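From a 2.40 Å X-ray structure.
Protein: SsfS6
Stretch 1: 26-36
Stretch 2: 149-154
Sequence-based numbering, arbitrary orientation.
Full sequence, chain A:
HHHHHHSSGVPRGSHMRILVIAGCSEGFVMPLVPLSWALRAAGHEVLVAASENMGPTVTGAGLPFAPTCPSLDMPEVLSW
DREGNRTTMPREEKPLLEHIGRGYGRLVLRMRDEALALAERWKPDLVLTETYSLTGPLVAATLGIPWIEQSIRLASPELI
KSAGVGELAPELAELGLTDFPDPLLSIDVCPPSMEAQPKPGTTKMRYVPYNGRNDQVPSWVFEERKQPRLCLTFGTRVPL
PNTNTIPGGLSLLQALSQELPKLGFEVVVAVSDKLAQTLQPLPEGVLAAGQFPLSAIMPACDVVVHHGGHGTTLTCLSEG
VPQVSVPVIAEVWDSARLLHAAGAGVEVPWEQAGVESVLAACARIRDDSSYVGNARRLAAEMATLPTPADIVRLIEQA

Stretch 1 26-36: EGFVMPLVPLS
Stretch 2 149-154: EQSIRL

The contact is a small, mostly apolar packing of a helical segment against the end of a strand and the loop that follows it, supplemented by one weak direct hydrogen bond and a water bridge; it buries 333 Å² summed over both sides. Pro31 CA lies 6.2 Å from Ile152 CA, and Leu32 CA 7.8 Å from Gln150 CA, so the stretches run in roughly opposing directions.

Stretch 1 is helical in phi/psi throughout, but its bonding is irregular. Glu26 O accepts from both Val29 N (3.1 Å) and Met30 N (3.0 Å), Val29 O from Leu32 N (3.0 Å), and Met30 O from Val33 N (3.0 Å). Pro31 has no amide hydrogen to donate. Leu32 O takes Ser36 N (3.1 Å) and Ser36 OG (3.0 Å). In stretch 2, Glu149 and Gln150 are extended (phi/psi -113/121 and -112/130), and Ile152 turns to -115/21. CA-to-CB bonds alternate: Gln150 and Ile152 point toward stretch 1, Glu149 and Ser151 away.

Branched Ile152 (chi1 p, chi2 t) makes two apolar contacts: Ile152 CG2 meets Pro31 CB at 3.5 Å, while Ile152 CD1 reaches Phe28 CD1 at 3.6 Å and Gly27 O at 3.7 Å. Phe28 (chi1 m, chi2 -30°) starts sideways, yet its CE1 lies 3.3 Å from Arg153 NH2, obliquely. The guanidinium nitrogens are hydrogen-bonded elsewhere in the structure.

Gln150 (chi1 and chi2 t, chi3 -46°) suits its place because its amide both donates and accepts: Gln150 NE2 donates weakly to Pro31 O (3.3 Å, 153°), and water 1 donates to Gln150 OE1 (3.1 Å) and Pro31 O (2.5 Å) while accepting from Leu35 N (3.1 Å). Leu35 CD2 (t, p; CA-to-CB toward) and Leu32 CD2 (m, t; sideways) pack beside Gln150 OE1 at 3.3 and 3.6 Å without bonding to it.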

ATOM      1  N   GLU A  26      13.810   8.550  -2.440  1.00 13.83           N
ATOM      2  CA  GLU A  26      12.425   8.401  -2.004  1.00 23.31           C
ATOM      3  C   GLU A  26      11.458   9.314  -2.749  1.00 26.86           C
ATOM      4  O   GLU A  26      10.317   8.931  -3.011  1.00 24.40           O
ATOM      5  CB  GLU A  26      12.321   8.648  -0.498  1.00 25.82           C
ATOM      6  CG  GLU A  26      12.375   7.376   0.326  1.00 43.58           C
ATOM      7  CD  GLU A  26      12.605   7.641   1.799  1.00 56.25           C
ATOM      8  OE1 GLU A  26      11.859   8.456   2.383  1.00 55.15           O
ATOM      9  OE2 GLU A  26      13.538   7.036   2.371  1.00 57.76           O
ATOM     10  N   GLY A  27      11.909  10.516  -3.087  1.00 23.24           N
ATOM     11  CA  GLY A  27      11.053  11.481  -3.750  1.00 13.50           C
ATOM     12  C   GLY A  27      10.693  11.067  -5.162  1.00 18.76           C
ATOM     13  O   GLY A  27       9.759  11.606  -5.752  1.00 24.54           O
ATOM     14  N   PHE A  28      11.434  10.105  -5.705  1.00 22.06           N
ATOM     15  CA  PHE A  28      11.187   9.624  -7.058  1.00 24.68           C
ATOM     16  C   PHE A  28      10.480   8.268  -7.053  1.00 26.69           C
ATOM     17  O   PHE A  28      10.037   7.787  -8.094  1.00 27.96           O
ATOM     18  CB  PHE A  28      12.508   9.527  -7.827  1.00 28.48           C
ATOM     19  CG  PHE A  28      13.226  10.842  -7.972  1.00 37.85           C
ATOM     20  CD1 PHE A  28      12.523  12.039  -8.021  1.00 38.40           C
ATOM     21  CD2 PHE A  28      14.607  10.882  -8.055  1.00 42.87           C
ATOM     22  CE1 PHE A  28      13.190  13.247  -8.153  1.00 40.09           C
ATOM     23  CE2 PHE A  28      15.277  12.084  -8.185  1.00 49.02           C
ATOM     24  CZ  PHE A  28      14.568  13.269  -8.236  1.00 44.97           C
ATOM     25  N   VAL A  29      10.371   7.657  -5.879  1.00 22.04           N
ATOM     26  CA  VAL A  29       9.742   6.348  -5.763  1.00 21.73           C
ATOM     27  C   VAL A  29       8.325   6.466  -5.206  1.00 17.25           C
ATOM     28  O   VAL A  29       7.375   5.933  -5.776  1.00 12.47           O
ATOM     29  CB  VAL A  29      10.570   5.416  -4.862  1.00 19.25           C
ATOM     30  CG1 VAL A  29       9.838   4.103  -4.638  1.00 14.61           C
ATOM     31  CG2 VAL A  29      11.932   5.162  -5.485  1.00 19.02           C
HETATM   32  N   MSE A  30       8.193   7.191  -4.103  1.00 15.74           N
HETATM   33  CA  MSE A  30       6.926   7.292  -3.387  1.00 21.41           C
HETATM   34  C   MSE A  30       5.756   7.796  -4.237  1.00 16.28           C
HETATM   35  O   MSE A  30       4.625   7.348  -4.054  1.00 15.73           O
HETATM   36  CB  MSE A  30       7.093   8.191  -2.157  1.00 16.36           C
HETATM   37  CG  MSE A  30       7.902   7.552  -1.033  1.00 24.24           C
HETATM   38 SE   MSE A  30       8.067   8.708   0.539  1.00 36.29          SE
HETATM   39  CE  MSE A  30       8.759  10.316  -0.328  1.00 26.39           C
ATOM     40  N   PRO A  31       6.013   8.742  -5.153  1.00 20.92           N
ATOM     41  CA  PRO A  31       4.889   9.268  -5.939  1.00 21.15           C
ATOM     42  C   PRO A  31       4.290   8.253  -6.916  1.00 14.58           C
ATOM     43  O   PRO A  31       3.202   8.497  -7.442  1.00 14.71           O
ATOM     44  CB  PRO A  31       5.511  10.447  -6.701  1.00 19.35           C
ATOM     45  CG  PRO A  31       6.762  10.783  -5.953  1.00 21.32           C
ATOM     46  CD  PRO A  31       7.259   9.480  -5.416  1.00 17.47           C
ATOM     47  N   LEU A  32       4.981   7.142  -7.156  1.00 14.05           N
ATOM     48  CA  LEU A  32       4.462   6.094  -8.036  1.00 12.96           C
ATOM     49  C   LEU A  32       3.637   5.068  -7.267  1.00 12.98           C
ATOM     50  O   LEU A  32       3.010   4.194  -7.861  1.00 10.11           O
ATOM     51  CB  LEU A  32       5.606   5.381  -8.757  1.00  8.16           C
ATOM     52  CG  LEU A  32       6.364   6.197  -9.804  1.00 17.65           C
ATOM     53  CD1 LEU A  32       7.577   5.422 -10.285  1.00 14.89           C
ATOM     54  CD2 LEU A  32       5.464   6.564 -10.981  1.00 17.71           C
ATOM     55  N   VAL A  33       3.637   5.183  -5.944  1.00 11.66           N
ATOM     56  CA  VAL A  33       2.979   4.198  -5.096  1.00 13.60           C
ATOM     57  C   VAL A  33       1.461   4.136  -5.304  1.00 12.24           C
ATOM     58  O   VAL A  33       0.897   3.049  -5.403  1.00 12.84           O
ATOM     59  CB  VAL A  33       3.305   4.446  -3.603  1.00 10.06           C
ATOM     60  CG1 VAL A  33       2.351   3.678  -2.708  1.00 12.29           C
ATOM     61  CG2 VAL A  33       4.751   4.065  -3.306  1.00 10.21           C
ATOM     62  N   PRO A  34       0.788   5.296  -5.362  1.00 18.83           N
ATOM     63  CA  PRO A  34      -0.674   5.229  -5.499  1.00 16.48           C
ATOM     64  C   PRO A  34      -1.155   4.649  -6.835  1.00 15.65           C
ATOM     65  O   PRO A  34      -2.158   3.936  -6.854  1.00  9.68           O
ATOM     66  CB  PRO A  34      -1.106   6.691  -5.339  1.00 16.24           C
ATOM     67  CG  PRO A  34      -0.006   7.317  -4.539  1.00 11.34           C
ATOM     68  CD  PRO A  34       1.241   6.664  -5.051  1.00 11.85           C
ATOM     69  N   LEU A  35      -0.460   4.943  -7.928  1.00 11.02           N
ATOM     70  CA  LEU A  35      -0.822   4.363  -9.216  1.00 12.09           C
ATOM     71  C   LEU A  35      -0.538   2.863  -9.213  1.00 14.94           C
ATOM     72  O   LEU A  35      -1.296   2.077  -9.785  1.00 12.69           O
ATOM     73  CB  LEU A  35      -0.058   5.044 -10.355  1.00 13.73           C
ATOM     74  CG  LEU A  35      -0.411   4.574 -11.771  1.00 21.06           C
ATOM     75  CD1 LEU A  35      -1.914   4.621 -12.019  1.00 14.59           C
ATOM     76  CD2 LEU A  35       0.322   5.410 -12.812  1.00 18.35           C
ATOM     77  N   SER A  36       0.553   2.475  -8.556  1.00 13.52           N
ATOM     78  CA  SER A  36       0.947   1.072  -8.455  1.00  9.75           C
ATOM     79  C   SER A  36      -0.092   0.260  -7.695  1.00 13.91           C
ATOM     80  O   SER A  36      -0.402  -0.871  -8.066  1.00  7.03           O
ATOM     81  CB  SER A  36       2.294   0.945  -7.745  1.00  7.18           C
ATOM     82  OG  SER A  36       3.362   1.324  -8.595  1.00 11.99           O
ATOM     83  N   GLU A 149       4.149   6.759 -18.810  1.00 29.97           N
ATOM     84  CA  GLU A 149       4.975   7.812 -18.246  1.00 26.67           C
ATOM     85  C   GLU A 149       4.151   8.632 -17.265  1.00 22.91           C
ATOM     86  O   GLU A 149       3.129   9.203 -17.638  1.00 30.07           O
ATOM     87  CB  GLU A 149       5.490   8.710 -19.375  1.00 30.24           C
ATOM     88  CG  GLU A 149       6.366   9.871 -18.929  1.00 37.28           C
ATOM     89  CD  GLU A 149       6.710  10.812 -20.076  1.00 40.87           C
ATOM     90  OE1 GLU A 149       5.777  11.365 -20.696  1.00 37.72           O
ATOM     91  OE2 GLU A 149       7.912  10.997 -20.363  1.00 41.67           O
ATOM     92  N   GLN A 150       4.583   8.680 -16.008  1.00 20.23           N
ATOM     93  CA  GLN A 150       3.944   9.554 -15.032  1.00 20.81           C
ATOM     94  C   GLN A 150       4.871  10.691 -14.617  1.00 24.56           C
ATOM     95  O   GLN A 150       6.028  10.469 -14.260  1.00 24.10           O
ATOM     96  CB  GLN A 150       3.497   8.785 -13.784  1.00 18.40           C
ATOM     97  CG  GLN A 150       2.676   9.652 -12.832  1.00 21.19           C
ATOM     98  CD  GLN A 150       2.438   9.018 -11.473  1.00 28.18           C
ATOM     99  OE1 GLN A 150       2.085   7.842 -11.371  1.00 26.88           O
ATOM    100  NE2 GLN A 150       2.625   9.804 -10.417  1.00 30.18           N
ATOM    101  N   SER A 151       4.350  11.912 -14.674  1.00 20.85           N
ATOM    102  CA  SER A 151       5.041  13.069 -14.127  1.00 33.11           C
ATOM    103  C   SER A 151       4.819  13.124 -12.622  1.00 31.87           C
ATOM    104  O   SER A 151       3.699  12.949 -12.146  1.00 37.91           O
ATOM    105  CB  SER A 151       4.528  14.360 -14.767  1.00 20.52           C
ATOM    106  OG  SER A 151       4.908  15.486 -13.999  1.00 41.21           O
ATOM    107  N   ILE A 152       5.890  13.368 -11.876  1.00 30.09           N
ATOM    108  CA  ILE A 152       5.806  13.460 -10.426  1.00 28.66           C
ATOM    109  C   ILE A 152       6.143  14.886  -9.992  1.00 33.92           C
ATOM    110  O   ILE A 152       6.495  15.129  -8.838  1.00 31.92           O
ATOM    111  CB  ILE A 152       6.757  12.449  -9.749  1.00 36.48           C
ATOM    112  CG1 ILE A 152       8.197  12.677 -10.216  1.00 25.52           C
ATOM    113  CG2 ILE A 152       6.327  11.014 -10.067  1.00 24.56           C
ATOM    114  CD1 ILE A 152       9.228  11.982  -9.373  1.00 28.77           C
ATOM    115  N   ARG A 153       6.009  15.822 -10.929  1.00 32.26           N
ATOM    116  CA  ARG A 153       6.403  17.212 -10.718  1.00 33.38           C
ATOM    117  C   ARG A 153       5.331  18.152 -11.249  1.00 36.90           C
ATOM    118  O   ARG A 153       4.595  17.806 -12.177  1.00 33.11           O
ATOM    119  CB  ARG A 153       7.719  17.496 -11.446  1.00 32.43           C
ATOM    120  CG  ARG A 153       8.860  16.596 -11.009  1.00 34.80           C
ATOM    121  CD  ARG A 153      10.088  16.723 -11.900  1.00 36.25           C
ATOM    122  NE  ARG A 153      11.157  15.829 -11.457  1.00 37.15           N
ATOM    123  CZ  ARG A 153      11.213  14.531 -11.743  1.00 41.74           C
ATOM    124  NH1 ARG A 153      10.264  13.966 -12.476  1.00 45.82           N
ATOM    125  NH2 ARG A 153      12.219  13.791 -11.296  1.00 33.89           N
ATOM    126  N   LEU A 154       5.241  19.341 -10.662  1.00 38.31           N
ATOM    127  CA  LEU A 154       4.356  20.372 -11.185  1.00 38.05           C
ATOM    128  C   LEU A 154       4.822  20.753 -12.579  1.00 27.45           C
ATOM    129  O   LEU A 154       4.015  20.919 -13.493  1.00 34.82           O
ATOM    130  CB  LEU A 154       4.374  21.610 -10.292  1.00 35.59           C
ATOM    131  CG  LEU A 154       3.420  21.655  -9.099  1.00 40.95           C
ATOM    132  CD1 LEU A 154       3.566  22.989  -8.385  1.00 48.15           C
ATOM    133  CD2 LEU A 154       1.981  21.449  -9.538  1.00 31.03           C
TER
HETATM  134  O   HOH W   1       1.079   7.566  -8.487  1.00 14.25           O